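Local coordinates for protein Cwp19 (Clostridioides difficile, PDB 5OQ3) that is probably a cell-wall hydrolase, with this chain its TIM-barrel glycoside hydrolase domain and an amidase activity only tentatively assigned to the whole protein, at residues 30-35 against 362-367; 53-58 against 109-114; 66-71 against 118-123; 290-295 against 325-330. All blocks are in the same frame, centred on the assembly; numbering follows the deposited sequence.

Contact 1 (30-35 against 362-367)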
loop_
_atom_site.group_PDB
_atom_site.type_symbol
_atom_site.label_atom_id
_atom_site.label_comp_id
_atom_site.label_asym_id
_atom_site.label_seq_id
_atom_site.Cartn_x
_atom_site.Cartn_y
_atom_site.Cartn_z
ATOM N N ALA A 30 2.124 1.391 11.408
ATOM C CA ALA A 30 2.632 2.557 10.731
ATOM C C ALA A 30 3.233 2.137 9.386
ATOM O O ALA A 30 3.996 1.177 9.328
ATOM C CB ALA A 30 3.656 3.280 11.571
ATOM N N TRP A 31 2.925 2.915 8.352
ATOM C CA TRP A 31 3.595 2.787 7.062
ATOM C C TRP A 31 4.998 3.382 7.165
ATOM O O TRP A 31 5.166 4.510 7.676
ATOM C CB TRP A 31 2.813 3.498 5.945
ATOM C CG TRP A 31 1.655 2.748 5.410
ATOM C CD1 TRP A 31 1.693 1.702 4.545
ATOM C CD2 TRP A 31 0.261 3.056 5.576
ATOM N NE1 TRP A 31 0.433 1.303 4.232
ATOM C CE2 TRP A 31 -0.460 2.158 4.791
ATOM C CE3 TRP A 31 -0.433 4.045 6.272
ATOM C CZ2 TRP A 31 -1.858 2.165 4.716
ATOM C CZ3 TRP A 31 -1.800 4.089 6.176
ATOM C CH2 TRP A 31 -2.497 3.152 5.404
ATOM N N ILE A 32 5.975 2.639 6.650
ATOM C CA ILE A 32 7.348 3.111 6.487
ATOM C C ILE A 32 7.631 3.042 4.963
ATOM O O ILE A 32 7.911 1.994 4.401
ATOM C CB ILE A 32 8.324 2.213 7.291
ATOM C CG1 ILE A 32 7.963 2.272 8.811
ATOM C CG2 ILE A 32 9.783 2.609 7.058
ATOM C CD1 ILE A 32 8.793 1.355 9.691
ATOM N N SER A 33 7.480 4.178 4.321
ATOM C CA SER A 33 7.673 4.363 2.893
ATOM C C SER A 33 9.120 4.618 2.584
ATOM O O SER A 33 9.804 5.387 3.273
ATOM C CB SER A 33 6.769 5.478 2.385
ATOM O OG SER A 33 6.850 5.581 0.976
ATOM N N THR A 34 9.596 3.962 1.533
ATOM C CA THR A 34 10.983 4.054 1.061
ATOM C C THR A 34 11.112 4.835 -0.256
ATOM O O THR A 34 12.193 5.308 -0.613
ATOM C CB THR A 34 11.558 2.645 0.872
ATOM O OG1 THR A 34 10.760 1.940 -0.082
ATOM C CG2 THR A 34 11.576 1.894 2.167
ATOM N N VAL A 35 9.992 5.039 -0.950
ATOM C CA VAL A 35 10.011 5.824 -2.188
ATOM C C VAL A 35 10.392 7.258 -1.847
ATOM O O VAL A 35 9.901 7.829 -0.869
ATOM C CB VAL A 35 8.659 5.730 -2.942
ATOM C CG1 VAL A 35 7.568 6.535 -2.245
ATOM C CG2 VAL A 35 8.824 6.218 -4.382
ATOM N N PHE A 362 -0.344 6.911 8.250
ATOM C CA PHE A 362 0.494 7.472 7.201
ATOM C C PHE A 362 1.068 8.787 7.663
ATOM O O PHE A 362 0.320 9.755 7.683
ATOM C CB PHE A 362 -0.231 7.629 5.865
ATOM C CG PHE A 362 0.759 7.715 4.730
ATOM C CD1 PHE A 362 1.299 8.944 4.327
ATOM C CD2 PHE A 362 1.300 6.554 4.196
ATOM C CE1 PHE A 362 2.254 9.005 3.347
ATOM C CE2 PHE A 362 2.283 6.621 3.217
ATOM C CZ PHE A 362 2.756 7.850 2.802
ATOM N N SER A 363 2.361 8.853 8.022
ATOM C CA SER A 363 3.347 7.786 7.947
ATOM C C SER A 363 4.221 7.826 9.194
ATOM O O SER A 363 4.089 8.715 10.037
ATOM C CB SER A 363 4.184 7.861 6.652
ATOM O OG SER A 363 5.045 8.983 6.675
ATOM N N ALA A 364 5.141 6.885 9.285
ATOM C CA ALA A 364 6.013 6.736 10.448
ATOM C C ALA A 364 6.763 8.000 10.831
ATOM O O ALA A 364 6.879 8.302 12.035
ATOM C CB ALA A 364 6.991 5.609 10.209
ATOM N N LYS A 365 7.272 8.747 9.844
ATOM C CA LYS A 365 8.016 9.963 10.158
ATOM C C LYS A 365 7.181 10.969 10.948
ATOM O O LYS A 365 7.721 11.785 11.712
ATOM C CB LYS A 365 8.560 10.611 8.881
ATOM C CG LYS A 365 7.540 11.247 7.940
ATOM C CD LYS A 365 8.296 11.897 6.775
ATOM C CE LYS A 365 7.387 12.354 5.656
ATOM N NZ LYS A 365 6.484 13.451 6.085
ATOM N N ASP A 366 5.870 10.977 10.679
ATOM C CA ASP A 366 5.028 11.969 11.351
ATOM C C ASP A 366 4.923 11.698 12.841
ATOM O O ASP A 366 4.900 12.610 13.634
ATOM C CB ASP A 366 3.652 12.018 10.701
ATOM C CG ASP A 366 3.719 12.473 9.275
ATOM O OD1 ASP A 366 4.180 13.601 9.001
ATOM O OD2 ASP A 366 3.279 11.717 8.394
ATOM N N ILE A 367 4.891 10.416 13.194
ATOM C CA ILE A 367 4.961 10.036 14.594
ATOM C C ILE A 367 6.337 10.393 15.175
ATOM O O ILE A 367 6.412 11.018 16.257
ATOM C CB ILE A 367 4.694 8.523 14.753
ATOM C CG1 ILE A 367 3.266 8.178 14.323
ATOM C CG2 ILE A 367 4.882 8.103 16.207
ATOM C CD1 ILE A 367 2.968 6.701 14.169
#
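Trp31 and Ala364 meet in a buried contact beside the seam where the first and eighth strands close the barrel; here the end of strand 27-32 packs on the turn leading from strand 356-361 into helix 364-369. One backbone bond crosses it. Ala364 N donates to Trp31 O over 2.9 Å. The methyl of Ala364 then sits against Ile32 CG1 at 3.7 Å, and Ala30 CB lies 4.3 Å from Ala364 CB. Segment 30-35 carries the end of the first strand of a (beta/alpha)8, or TIM, barrel; 362-367 follows directly on the eighth, which pairs with the first to complete the ring. The peptide bond before Ser363 is cis. The Phe362 ring is covered on one face by Ser363 CB. The ring edge lies toward Trp31, while Phe362 CB sits 3.6 Å from Trp31 CE3. The two ring planes are inclined by 57°, an oblique pairing. With CG anti to the backbone N (chi1 -159°), Phe362 places CD2 3.8 Å from Trp31 CB. Ser363 N is held by Asp366 OD2 at 3.0 Å, through the anti lone pair of the carboxylate. Ser363 OG bonds to Asp39. Trp31 also meets the rings of Trp122, edge-to-face, and His188.

Contact 2 (53-58 against 109-114)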
loop_
_atom_site.group_PDB
_atom_site.type_symbol
_atom_site.label_atom_id
_atom_site.label_comp_id
_atom_site.label_asym_id
_atom_site.label_seq_id
_atom_site.Cartn_x
_atom_site.Cartn_y
_atom_site.Cartn_z
ATOM N N GLU A 53 19.207 4.244 11.748
ATOM C CA GLU A 53 18.003 5.002 11.435
ATOM C C GLU A 53 16.722 4.138 11.579
ATOM O O GLU A 53 15.735 4.573 12.140
ATOM C CB GLU A 53 18.087 5.605 10.029
ATOM C CG GLU A 53 18.967 6.821 9.947
ATOM C CD GLU A 53 19.439 7.183 8.555
ATOM O OE1 GLU A 53 19.099 6.499 7.569
ATOM O OE2 GLU A 53 20.177 8.201 8.473
ATOM N N TYR A 54 16.796 2.867 11.160
ATOM C CA TYR A 54 15.661 1.965 11.269
ATOM C C TYR A 54 15.352 1.575 12.708
ATOM O O TYR A 54 14.182 1.647 13.130
ATOM C CB TYR A 54 15.880 0.726 10.465
ATOM C CG TYR A 54 14.708 -0.225 10.474
ATOM C CD1 TYR A 54 13.497 0.099 9.839
ATOM C CD2 TYR A 54 14.792 -1.429 11.129
ATOM C CE1 TYR A 54 12.421 -0.796 9.815
ATOM C CE2 TYR A 54 13.763 -2.324 11.119
ATOM C CZ TYR A 54 12.565 -2.002 10.462
ATOM O OH TYR A 54 11.559 -2.909 10.401
ATOM N N THR A 55 16.378 1.188 13.463
ATOM C CA THR A 55 16.092 0.788 14.845
ATOM C C THR A 55 15.602 1.954 15.697
ATOM O O THR A 55 14.752 1.794 16.551
ATOM C CB THR A 55 17.253 0.023 15.519
ATOM O OG1 THR A 55 18.430 0.808 15.437
ATOM C CG2 THR A 55 17.472 -1.311 14.842
ATOM N N ASP A 56 16.165 3.126 15.469
ATOM C CA ASP A 56 15.699 4.305 16.173
ATOM C C ASP A 56 14.238 4.608 15.830
ATOM O O ASP A 56 13.448 4.990 16.698
ATOM C CB ASP A 56 16.547 5.529 15.790
ATOM C CG ASP A 56 17.926 5.558 16.465
ATOM O OD1 ASP A 56 18.207 4.754 17.410
ATOM O OD2 ASP A 56 18.720 6.446 16.039
ATOM N N LEU A 57 13.879 4.428 14.566
ATOM C CA LEU A 57 12.498 4.631 14.130
ATOM C C LEU A 57 11.574 3.610 14.813
ATOM O O LEU A 57 10.559 3.981 15.392
ATOM C CB LEU A 57 12.402 4.637 12.615
ATOM C CG LEU A 57 11.004 4.780 11.997
ATOM C CD1 LEU A 57 10.392 6.120 12.418
ATOM C CD2 LEU A 57 11.069 4.660 10.492
ATOM N N LEU A 58 11.940 2.329 14.794
ATOM C CA LEU A 58 11.092 1.353 15.453
ATOM C C LEU A 58 10.944 1.637 16.932
ATOM O O LEU A 58 9.872 1.428 17.503
ATOM C CB LEU A 58 11.642 -0.029 15.271
ATOM C CG LEU A 58 11.622 -0.636 13.883
ATOM C CD1 LEU A 58 11.890 -2.110 14.023
ATOM C CD2 LEU A 58 10.277 -0.450 13.199
ATOM N N ILE A 109 13.236 -7.158 9.298
ATOM C CA ILE A 109 12.335 -8.120 9.876
ATOM C C ILE A 109 12.756 -8.547 11.298
ATOM O O ILE A 109 11.956 -8.503 12.257
ATOM C CB ILE A 109 12.215 -9.344 8.971
ATOM C CG1 ILE A 109 11.522 -8.948 7.656
ATOM C CG2 ILE A 109 11.401 -10.432 9.661
ATOM C CD1 ILE A 109 11.627 -10.049 6.633
ATOM N N GLU A 110 14.036 -8.913 11.433
ATOM C CA GLU A 110 14.499 -9.451 12.696
ATOM C C GLU A 110 14.444 -8.373 13.790
ATOM O O GLU A 110 14.110 -8.688 14.945
ATOM C CB GLU A 110 15.882 -10.073 12.584
ATOM C CG GLU A 110 15.881 -11.368 11.774
ATOM C CD GLU A 110 17.209 -12.009 11.498
ATOM O OE1 GLU A 110 18.250 -11.401 11.695
ATOM O OE2 GLU A 110 17.187 -13.205 11.055
ATOM N N GLU A 111 14.717 -7.115 13.432
ATOM C CA GLU A 111 14.652 -6.078 14.416
ATOM C C GLU A 111 13.222 -5.715 14.811
ATOM O O GLU A 111 12.969 -5.353 15.974
ATOM C CB GLU A 111 15.405 -4.835 13.902
ATOM C CG GLU A 111 16.922 -5.087 13.787
ATOM C CD GLU A 111 17.659 -5.318 15.105
ATOM O OE1 GLU A 111 17.207 -4.774 16.117
ATOM O OE2 GLU A 111 18.681 -6.063 15.089
ATOM N N ALA A 112 12.265 -5.807 13.878
ATOM C CA ALA A 112 10.868 -5.693 14.246
ATOM C C ALA A 112 10.460 -6.804 15.192
ATOM O O ALA A 112 9.855 -6.559 16.240
ATOM C CB ALA A 112 9.960 -5.667 12.984
ATOM N N HIS A 113 10.828 -8.036 14.850
ATOM C CA HIS A 113 10.399 -9.137 15.679
ATOM C C HIS A 113 10.991 -9.131 17.093
ATOM O O HIS A 113 10.313 -9.504 18.055
ATOM C CB HIS A 113 10.716 -10.429 14.983
ATOM C CG HIS A 113 9.814 -10.697 13.806
ATOM N ND1 HIS A 113 10.058 -11.710 12.892
ATOM C CD2 HIS A 113 8.662 -10.102 13.407
ATOM C CE1 HIS A 113 9.063 -11.751 12.018
ATOM N NE2 HIS A 113 8.200 -10.787 12.308
ATOM N N LYS A 114 12.248 -8.688 17.220
ATOM C CA LYS A 114 12.854 -8.612 18.574
ATOM C C LYS A 114 12.123 -7.609 19.456
ATOM O O LYS A 114 12.191 -7.709 20.685
ATOM C CB LYS A 114 14.354 -8.259 18.463
ATOM C CG LYS A 114 15.149 -9.493 18.059
ATOM C CD LYS A 114 16.652 -9.267 18.092
ATOM C CE LYS A 114 17.106 -8.257 17.067
ATOM N NZ LYS A 114 18.579 -8.134 17.114
#
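Tyr54, Thr55 and Leu58 of helix 47-63 lie against Glu111 and Ala112 of helix 104-114 in a light contact made by van der Waals touch. The apolar part centres on Leu58. Its CD1 comes 3.7 Å from Ala112 N and 4.2 Å from Ala112 CB, so one methyl rests on both backbone and side chain. Tyr54 reaches across with its ring edge, CE2 lying 4.1 Å from Glu111 CB. One face of that ring is covered by Leu58 CG of its own helix. The polar ends of Tyr54 and Glu111 find partners on or next to helix 104-114. Tyr54 OH, 4.1 Å from Ala112 CB, bonds to the carbonyl of Leu108. Thr55 CG2 lies beside the carboxylate, 3.7 Å from Glu111 OE1. Glu111 bends at chi2 (-66°), and its OE2 takes a salt bridge from Lys114 NZ at 2.9 Å, met from above the carboxylate plane. Its other oxygen pairs with Arg115. The carboxylate is therefore shared by two cations. The short helix axes pass 10.5 Å apart with 27° between their directions. Such nearly parallel neighbours are characteristic of the outer helix layer of a TIM barrel, where successive helices pack side by side around the strands.

Contact 3 (66-71 against 118-123)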
loop_
_atom_site.group_PDB
_atom_site.type_symbol
_atom_site.label_atom_id
_atom_site.label_comp_id
_atom_site.label_asym_id
_atom_site.label_seq_id
_atom_site.Cartn_x
_atom_site.Cartn_y
_atom_site.Cartn_z
ATOM N N ILE A 66 2.657 1.459 18.602
ATOM C CA ILE A 66 2.655 0.794 17.296
ATOM C C ILE A 66 3.132 -0.646 17.445
ATOM O O ILE A 66 4.153 -0.930 18.078
ATOM C CB ILE A 66 3.497 1.574 16.275
ATOM C CG1 ILE A 66 2.965 2.975 16.052
ATOM C CG2 ILE A 66 3.648 0.821 14.950
ATOM C CD1 ILE A 66 1.579 3.024 15.462
ATOM N N ASN A 67 2.347 -1.563 16.871
ATOM C CA ASN A 67 2.628 -2.991 16.940
ATOM C C ASN A 67 2.944 -3.654 15.629
ATOM O O ASN A 67 3.290 -4.843 15.605
ATOM C CB ASN A 67 1.528 -3.753 17.698
ATOM C CG ASN A 67 0.152 -3.673 17.024
ATOM O OD1 ASN A 67 0.039 -3.522 15.804
ATOM N ND2 ASN A 67 -0.923 -3.778 17.857
ATOM N N THR A 68 2.935 -2.884 14.542
ATOM C CA THR A 68 3.086 -3.442 13.177
ATOM C C THR A 68 3.783 -2.420 12.303
ATOM O O THR A 68 3.325 -1.265 12.258
ATOM C CB THR A 68 1.707 -3.825 12.574
ATOM O OG1 THR A 68 1.066 -4.783 13.425
ATOM C CG2 THR A 68 1.871 -4.454 11.178
ATOM N N ALA A 69 4.826 -2.847 11.590
ATOM C CA ALA A 69 5.537 -1.988 10.647
ATOM C C ALA A 69 5.165 -2.479 9.259
ATOM O O ALA A 69 5.309 -3.655 8.956
ATOM C CB ALA A 69 7.044 -2.109 10.855
ATOM N N VAL A 70 4.732 -1.595 8.412
ATOM C CA VAL A 70 4.332 -1.903 7.012
ATOM C C VAL A 70 5.373 -1.216 6.128
ATOM O O VAL A 70 5.352 0.026 5.956
ATOM C CB VAL A 70 2.911 -1.417 6.696
ATOM C CG1 VAL A 70 2.538 -1.827 5.269
ATOM C CG2 VAL A 70 1.894 -2.018 7.673
ATOM N N VAL A 71 6.358 -2.001 5.658
ATOM C CA VAL A 71 7.596 -1.439 5.100
ATOM C C VAL A 71 7.636 -1.682 3.598
ATOM O O VAL A 71 7.461 -2.818 3.164
ATOM C CB VAL A 71 8.810 -2.087 5.789
ATOM C CG1 VAL A 71 10.096 -1.501 5.222
ATOM C CG2 VAL A 71 8.710 -1.861 7.319
ATOM N N GLU A 118 4.983 -6.910 14.428
ATOM C CA GLU A 118 4.770 -7.626 13.189
ATOM C C GLU A 118 5.304 -6.813 12.014
ATOM O O GLU A 118 5.478 -5.576 12.110
ATOM C CB GLU A 118 3.283 -7.945 12.981
ATOM C CG GLU A 118 2.654 -8.724 14.122
ATOM C CD GLU A 118 2.575 -10.183 13.896
ATOM O OE1 GLU A 118 2.128 -10.601 12.820
ATOM O OE2 GLU A 118 2.858 -10.941 14.840
ATOM N N PHE A 119 5.606 -7.530 10.942
ATOM C CA PHE A 119 6.230 -6.946 9.767
ATOM C C PHE A 119 5.398 -7.324 8.551
ATOM O O PHE A 119 5.267 -8.503 8.202
ATOM C CB PHE A 119 7.653 -7.485 9.598
ATOM C CG PHE A 119 8.401 -6.808 8.490
ATOM C CD1 PHE A 119 8.236 -7.206 7.175
ATOM C CD2 PHE A 119 9.277 -5.754 8.768
ATOM C CE1 PHE A 119 8.905 -6.581 6.160
ATOM C CE2 PHE A 119 9.962 -5.128 7.737
ATOM C CZ PHE A 119 9.780 -5.556 6.441
ATOM N N HIS A 120 4.833 -6.348 7.875
ATOM C CA HIS A 120 4.119 -6.539 6.604
ATOM C C HIS A 120 4.978 -5.932 5.490
ATOM O O HIS A 120 5.334 -4.772 5.527
ATOM C CB HIS A 120 2.742 -5.901 6.593
ATOM C CG HIS A 120 1.767 -6.553 7.522
ATOM N ND1 HIS A 120 0.404 -6.454 7.342
ATOM C CD2 HIS A 120 1.944 -7.335 8.619
ATOM C CE1 HIS A 120 -0.205 -7.126 8.300
ATOM N NE2 HIS A 120 0.697 -7.662 9.091
ATOM N N ALA A 121 5.321 -6.743 4.499
ATOM C CA ALA A 121 6.059 -6.315 3.313
ATOM C C ALA A 121 5.110 -5.665 2.326
ATOM O O ALA A 121 4.162 -6.316 1.851
ATOM C CB ALA A 121 6.746 -7.516 2.680
ATOM N N TRP A 122 5.365 -4.384 2.026
ATOM C CA TRP A 122 4.545 -3.598 1.150
ATOM C C TRP A 122 5.177 -3.517 -0.257
ATOM O O TRP A 122 6.342 -3.148 -0.412
ATOM C CB TRP A 122 4.317 -2.246 1.802
ATOM C CG TRP A 122 3.916 -1.054 1.014
ATOM C CD1 TRP A 122 3.275 -1.012 -0.209
ATOM C CD2 TRP A 122 4.043 0.298 1.439
ATOM N NE1 TRP A 122 3.069 0.285 -0.574
ATOM C CE2 TRP A 122 3.538 1.105 0.405
ATOM C CE3 TRP A 122 4.587 0.919 2.566
ATOM C CZ2 TRP A 122 3.512 2.511 0.482
ATOM C CZ3 TRP A 122 4.592 2.310 2.634
ATOM C CH2 TRP A 122 4.056 3.083 1.598
ATOM N N PHE A 123 4.344 -3.834 -1.233
ATOM C CA PHE A 123 4.710 -3.841 -2.652
ATOM C C PHE A 123 3.810 -2.894 -3.452
ATOM O O PHE A 123 2.585 -2.836 -3.223
ATOM C CB PHE A 123 4.523 -5.242 -3.240
ATOM C CG PHE A 123 5.311 -6.322 -2.564
ATOM C CD1 PHE A 123 4.843 -6.964 -1.402
ATOM C CD2 PHE A 123 6.460 -6.820 -3.152
ATOM C CE1 PHE A 123 5.559 -7.970 -0.809
ATOM C CE2 PHE A 123 7.183 -7.823 -2.546
ATOM C CZ PHE A 123 6.719 -8.428 -1.382
#
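Strands 68-71 and 118-123 run parallel in register, Thr68 opposite Glu118 and Val71 opposite Ala121, joined by five backbone hydrogen bonds from Glu118 N to Asn67 O through Trp122 N to Val71 O. The short axes lie 4.7 Å apart and diverge by 19°, the twist of a barrel wall. Thr68, Val70 and His120 share one face. Thr68 CG2 sits over the face of the His120 imidazole, 4.1 Å from the ring centroid, a CH-pi contact. Thr68 OG1 donates to Asn67 OD1 at 2.9 Å. His120 ND1 bonds to Tyr286 OH, which would limit rotation of the ring. Farther along, Val70 CG1 touches Trp122 CB at 3.9 Å, while the indole edge of Trp122 meets the Val70 carbonyl, CE3 lying 3.6 Å from Val70 O. Its NE1 is bonded to Asp190. On the opposite face, Val71 CG2 presses on Phe119 CE2 at 3.5 Å. The Phe119 ring gets there with CG anti to the backbone N (chi1 -174°). Leu105, Leu108 and Ile109 of helix 104-114 cover this outer face. Strand 27-32 pairs with the far edge of strand 68-74, and Trp31 meets both Val70 and Trp122 inside the barrel.

Contact 4 (290-295 against 325-330)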
loop_
_atom_site.group_PDB
_atom_site.type_symbol
_atom_site.label_atom_id
_atom_site.label_comp_id
_atom_site.label_asym_id
_atom_site.label_seq_id
_atom_site.Cartn_x
_atom_site.Cartn_y
_atom_site.Cartn_z
ATOM N N GLN A 290 -8.049 4.467 2.808
ATOM C CA GLN A 290 -7.292 5.653 3.194
ATOM C C GLN A 290 -8.268 6.804 3.419
ATOM O O GLN A 290 -8.721 7.471 2.482
ATOM C CB GLN A 290 -6.284 5.964 2.073
ATOM C CG GLN A 290 -5.256 4.871 1.973
ATOM C CD GLN A 290 -4.244 5.058 0.837
ATOM O OE1 GLN A 290 -4.107 6.103 0.229
ATOM N NE2 GLN A 290 -3.501 4.010 0.576
ATOM N N LEU A 291 -8.626 6.992 4.696
ATOM C CA LEU A 291 -9.569 8.036 5.080
ATOM C C LEU A 291 -8.823 9.249 5.547
ATOM O O LEU A 291 -8.959 9.703 6.695
ATOM C CB LEU A 291 -10.544 7.501 6.144
ATOM C CG LEU A 291 -11.320 6.226 5.769
ATOM C CD1 LEU A 291 -12.422 5.994 6.816
ATOM C CD2 LEU A 291 -11.896 6.259 4.372
ATOM N N TYR A 292 -8.130 9.869 4.603
ATOM C CA TYR A 292 -7.240 10.970 4.925
ATOM C C TYR A 292 -7.959 12.309 4.842
ATOM O O TYR A 292 -7.504 13.242 4.162
ATOM C CB TYR A 292 -6.014 10.934 3.993
ATOM C CG TYR A 292 -5.195 9.662 3.947
ATOM C CD1 TYR A 292 -5.189 8.737 4.985
ATOM C CD2 TYR A 292 -4.334 9.439 2.887
ATOM C CE1 TYR A 292 -4.364 7.628 4.948
ATOM C CE2 TYR A 292 -3.529 8.312 2.838
ATOM C CZ TYR A 292 -3.522 7.422 3.894
ATOM O OH TYR A 292 -2.717 6.311 3.875
ATOM N N TRP A 293 -9.051 12.420 5.595
ATOM C CA TRP A 293 -9.838 13.617 5.620
ATOM C C TRP A 293 -10.290 13.884 7.061
ATOM O O TRP A 293 -10.422 12.963 7.861
ATOM C CB TRP A 293 -11.088 13.435 4.769
ATOM C CG TRP A 293 -10.796 13.212 3.300
ATOM C CD1 TRP A 293 -10.323 14.140 2.394
ATOM C CD2 TRP A 293 -10.967 11.999 2.565
ATOM N NE1 TRP A 293 -10.199 13.577 1.157
ATOM C CE2 TRP A 293 -10.594 12.267 1.225
ATOM C CE3 TRP A 293 -11.432 10.722 2.893
ATOM C CZ2 TRP A 293 -10.672 11.304 0.228
ATOM C CZ3 TRP A 293 -11.485 9.759 1.903
ATOM C CH2 TRP A 293 -11.091 10.049 0.590
ATOM N N PRO A 294 -10.592 15.142 7.383
ATOM C CA PRO A 294 -11.194 15.487 8.668
ATOM C C PRO A 294 -12.639 15.053 8.805
ATOM O O PRO A 294 -13.381 14.929 7.822
ATOM C CB PRO A 294 -11.120 17.018 8.723
ATOM C CG PRO A 294 -10.257 17.407 7.602
ATOM C CD PRO A 294 -10.322 16.341 6.582
ATOM N N ILE A 295 -13.051 14.877 10.058
ATOM C CA ILE A 295 -14.471 14.806 10.399
ATOM C C ILE A 295 -15.150 16.093 9.958
ATOM O O ILE A 295 -14.620 17.157 10.167
ATOM C CB ILE A 295 -14.626 14.550 11.919
ATOM C CG1 ILE A 295 -14.178 13.120 12.207
ATOM C CG2 ILE A 295 -16.061 14.752 12.384
ATOM C CD1 ILE A 295 -13.916 12.806 13.668
ATOM N N GLY A 325 -4.658 9.734 8.200
ATOM C CA GLY A 325 -3.832 10.717 7.519
ATOM C C GLY A 325 -3.104 11.733 8.352
ATOM O O GLY A 325 -3.260 12.957 8.165
ATOM N N ILE A 326 -2.273 11.237 9.267
ATOM C CA ILE A 326 -1.594 12.080 10.230
ATOM C C ILE A 326 -0.571 13.018 9.587
ATOM O O ILE A 326 -0.158 13.973 10.229
ATOM C CB ILE A 326 -1.024 11.325 11.434
ATOM C CG1 ILE A 326 -0.049 10.234 11.043
ATOM C CG2 ILE A 326 -2.161 10.801 12.323
ATOM C CD1 ILE A 326 0.848 9.749 12.153
ATOM N N TYR A 327 -0.182 12.755 8.336
ATOM C CA TYR A 327 0.638 13.704 7.590
ATOM C C TYR A 327 -0.037 15.067 7.400
ATOM O O TYR A 327 0.636 16.073 7.172
ATOM C CB TYR A 327 1.073 13.091 6.239
ATOM C CG TYR A 327 -0.053 12.956 5.231
ATOM C CD1 TYR A 327 -0.896 11.849 5.229
ATOM C CD2 TYR A 327 -0.230 13.906 4.240
ATOM C CE1 TYR A 327 -1.908 11.722 4.281
ATOM C CE2 TYR A 327 -1.241 13.802 3.296
ATOM C CZ TYR A 327 -2.067 12.685 3.301
ATOM O OH TYR A 327 -3.064 12.527 2.355
ATOM N N LYS A 328 -1.369 15.105 7.424
ATOM C CA LYS A 328 -2.099 16.379 7.311
ATOM C C LYS A 328 -2.143 17.056 8.660
ATOM O O LYS A 328 -2.829 16.605 9.579
ATOM C CB LYS A 328 -3.492 16.160 6.751
ATOM C CG LYS A 328 -3.553 15.607 5.342
ATOM C CD LYS A 328 -4.945 15.742 4.741
ATOM C CE LYS A 328 -4.998 15.220 3.323
ATOM N NZ LYS A 328 -6.356 15.302 2.768
ATOM N N GLN A 329 -1.419 18.178 8.747
ATOM C CA GLN A 329 -1.231 18.927 9.987
ATOM C C GLN A 329 -1.506 20.405 9.843
ATOM O O GLN A 329 -0.819 21.227 10.438
ATOM C CB GLN A 329 0.203 18.715 10.498
ATOM C CG GLN A 329 0.467 17.248 10.839
ATOM C CD GLN A 329 1.930 16.938 10.976
ATOM O OE1 GLN A 329 2.742 17.830 11.213
ATOM N NE2 GLN A 329 2.289 15.668 10.771
ATOM N N GLY A 330 -2.498 20.717 9.024
ATOM C CA GLY A 330 -2.898 22.111 8.870
ATOM C C GLY A 330 -2.170 22.853 7.786
ATOM O O GLY A 330 -2.318 24.098 7.709
HETATM O O HOH W 1 -7.424 10.063 8.960
#
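Tyr292 packs closely on Gly325, Tyr327 and Lys328, and this part of the contact is tighter than the side toward Trp293 and a bridging water. The edge of Tyr327 points at the face of Tyr292 in an offset edge-to-face pair, planes at 86° and centroids 5.4 Å apart. Tyr327 CE1 lies 3.6 Å from Tyr292 CD2. A chi1 of 71° carries the end of the Tyr327 ring toward Tyr292, although CB itself does not point there. Lys328 CG covers one face of that ring. Gly325 lays its backbone directly on the Tyr292 ring, CA 3.5 Å and N 3.4 Å from Tyr292 CD1. Lys328, extended beyond CG, reaches over to put NZ 2.7 Å from Tyr292 O, nearly in line with the carbonyl. Its ammonium also bonds to Gln337. The other side is looser. Trp293 only approaches Lys328, CD1 lying 4.2 Å from Lys328 NZ. The water donates to Leu291 O at 2.8 Å and accepts from Gly325 N. Tyr292 centres an inverse gamma turn, and 325-328 form a type I turn. Both loops follow barrel strands, 286-287 and 319-324. Leu291 packs on helix 302-313, while Ile326 reaches helices 343-350 and 364-369.

How the contacts relate
All four contacts belong to one TIM barrel. Contact 1 joins the first strand to the turn after the eighth, so its two segments enclose the other three along the chain. Contact 3 pairs the second and third strands, and contact 2 joins the helices preceding them, so their segments alternate in sequence. Contacts 1 and 3 have centres about 10 Å apart and share the sheet. The centres of contacts 2 and 3 are about 11 Å apart, and they meet through Phe119. Contact 4 joins loops after the sixth and seventh strands and touches contact 1. Contact 1 thus ties the first three strands, their helices and the contact 4 loops into one continuous barrel.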